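Local coordinates for protein cyclopenase asqI (Emericella nidulans, PDB 5YY3) that catalyses the zinc-dependent ring contraction of 4'-methoxycyclopenin to 4'-methoxyviridicatin, releasing methyl isocyanate, in the biosynthesis of aspoquinolone mycotoxins, at residues 565-568 with 569-573. Residues are numbered along the deposited sequence; the frame is centred on the assembly and turned at random.
Sequences VGKV and EGMPF
The aliphatic chain of Lys567 runs between the carboxylate of Glu569 and the side chain of Met571, touching both. With Glu569 it lies side by side, the two chains pointing the same way: Lys567 CB is 3.6 Å from Glu569 OE1, and Lys567 CD is 3.7 Å from Glu569 OE2. The charged ends stay apart, since Lys567 NZ and Glu569 OE2 are separated by 4.6 Å, beyond a salt bridge, though the opposite charges may still attract weakly. With CG between its backbone N and carbonyl carbon (chi1 75°) and a further bend about the CB-CG bond, the Glu569 chain brings its carboxylate alongside Lys567. One water bridges the backbone to the carboxylate, accepting from Val568 N at 2.7 Å and donating to Glu569 OE1 at 2.9 Å.

The backbone here makes a type I beta turn from Lys567 to Gly570, closed by Gly570 N donating to Lys567 O at 2.8 Å; the N-H...O angle is 148°, and the donor sits well above the carbonyl plane, not on a lone pair. This turn leads into strand 571-580 of the immunoglobulin-like domain of the hemocyanin-type fold, and backbone hydrogen bonds of Met571 with Ile643 and of Lys567 with Arg645 join it to the antiparallel strand 636-644 and the residue just beyond.

Met571 crosses the lysine at a slant. Its CB sits 3.6 Å from Lys567 N and 3.9 Å from Lys567 CD, and its extended chain, with CG anti to the backbone N (chi1 179°), lies buried against Cys231 at the end of helix 210-231 and Ala497 of the neighbouring strand 487-497. At the turn, Val568 packs on Asp165 of a second subunit and Glu569 on Glu569 of a third, both other copies of this protein.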
loop_
_atom_site.group_PDB
_atom_site.type_symbol
_atom_site.label_atom_id
_atom_site.label_comp_id
_atom_site.label_asym_id
_atom_site.label_seq_id
_atom_site.Cartn_x
_atom_site.Cartn_y
_atom_site.Cartn_z
ATOM N N VAL A 565 -7.632 -19.426 -3.058
ATOM C CA VAL A 565 -7.290 -19.103 -1.675
ATOM C C VAL A 565 -8.446 -18.385 -0.926
ATOM O O VAL A 565 -8.614 -18.567 0.283
ATOM C CB VAL A 565 -5.982 -18.254 -1.623
ATOM C CG1 VAL A 565 -6.159 -16.910 -2.312
ATOM C CG2 VAL A 565 -5.473 -18.069 -0.189
ATOM N N GLY A 566 -9.251 -17.601 -1.643
ATOM C CA GLY A 566 -10.370 -16.907 -1.034
ATOM C C GLY A 566 -9.974 -15.639 -0.300
ATOM O O GLY A 566 -8.855 -15.139 -0.450
ATOM N N LYS A 567 -10.897 -15.105 0.499
ATOM C CA LYS A 567 -10.618 -13.909 1.304
ATOM C C LYS A 567 -10.890 -14.150 2.779
ATOM O O LYS A 567 -11.688 -15.020 3.130
ATOM C CB LYS A 567 -11.446 -12.735 0.795
ATOM C CG LYS A 567 -10.973 -12.237 -0.568
ATOM C CD LYS A 567 -11.996 -11.316 -1.208
ATOM C CE LYS A 567 -11.373 -10.509 -2.326
ATOM N NZ LYS A 567 -12.343 -9.486 -2.800
ATOM N N VAL A 568 -10.228 -13.381 3.644
ATOM C CA VAL A 568 -10.371 -13.562 5.096
ATOM C C VAL A 568 -11.844 -13.509 5.506
ATOM O O VAL A 568 -12.311 -14.344 6.292
ATOM C CB VAL A 568 -9.560 -12.501 5.879
ATOM C CG1 VAL A 568 -9.905 -12.541 7.396
ATOM C CG2 VAL A 568 -8.055 -12.708 5.649
ATOM N N GLU A 569 -12.579 -12.561 4.925
ATOM C CA GLU A 569 -13.991 -12.369 5.217
ATOM C C GLU A 569 -14.900 -13.376 4.518
ATOM O O GLU A 569 -16.103 -13.391 4.771
ATOM C CB GLU A 569 -14.426 -10.957 4.824
ATOM C CG GLU A 569 -14.577 -10.734 3.330
ATOM C CD GLU A 569 -13.350 -10.099 2.688
ATOM O OE1 GLU A 569 -12.216 -10.203 3.238
ATOM O OE2 GLU A 569 -13.525 -9.496 1.603
ATOM N N GLY A 570 -14.335 -14.200 3.629
ATOM C CA GLY A 570 -15.107 -15.199 2.898
ATOM C C GLY A 570 -15.516 -14.714 1.518
ATOM O O GLY A 570 -16.435 -13.906 1.380
ATOM N N MET A 571 -14.838 -15.210 0.488
ATOM C CA MET A 571 -15.043 -14.711 -0.866
ATOM C C MET A 571 -16.139 -15.492 -1.574
ATOM O O MET A 571 -16.165 -16.721 -1.525
ATOM C CB MET A 571 -13.738 -14.780 -1.650
ATOM C CG MET A 571 -13.826 -14.299 -3.085
ATOM S SD MET A 571 -12.195 -14.373 -3.842
ATOM C CE MET A 571 -12.553 -13.994 -5.568
ATOM N N PRO A 572 -17.063 -14.780 -2.228
ATOM C CA PRO A 572 -18.183 -15.487 -2.866
ATOM C C PRO A 572 -17.808 -16.152 -4.192
ATOM O O PRO A 572 -17.214 -15.534 -5.072
ATOM C CB PRO A 572 -19.237 -14.380 -3.065
ATOM C CG PRO A 572 -18.482 -13.108 -3.026
ATOM C CD PRO A 572 -17.284 -13.325 -2.142
ATOM N N PHE A 573 -18.155 -17.432 -4.309
ATOM C CA PHE A 573 -17.987 -18.179 -5.552
ATOM C C PHE A 573 -19.316 -18.794 -5.959
ATOM O O PHE A 573 -20.241 -18.868 -5.162
ATOM C CB PHE A 573 -16.931 -19.273 -5.398
ATOM C CG PHE A 573 -15.517 -18.768 -5.441
ATOM C CD1 PHE A 573 -15.015 -17.977 -4.413
ATOM C CD2 PHE A 573 -14.676 -19.108 -6.494
ATOM C CE1 PHE A 573 -13.702 -17.512 -4.436
ATOM C CE2 PHE A 573 -13.367 -18.645 -6.525
ATOM C CZ PHE A 573 -12.877 -17.834 -5.483
HETATM O O HOH W 1 -9.467 -10.923 2.759
#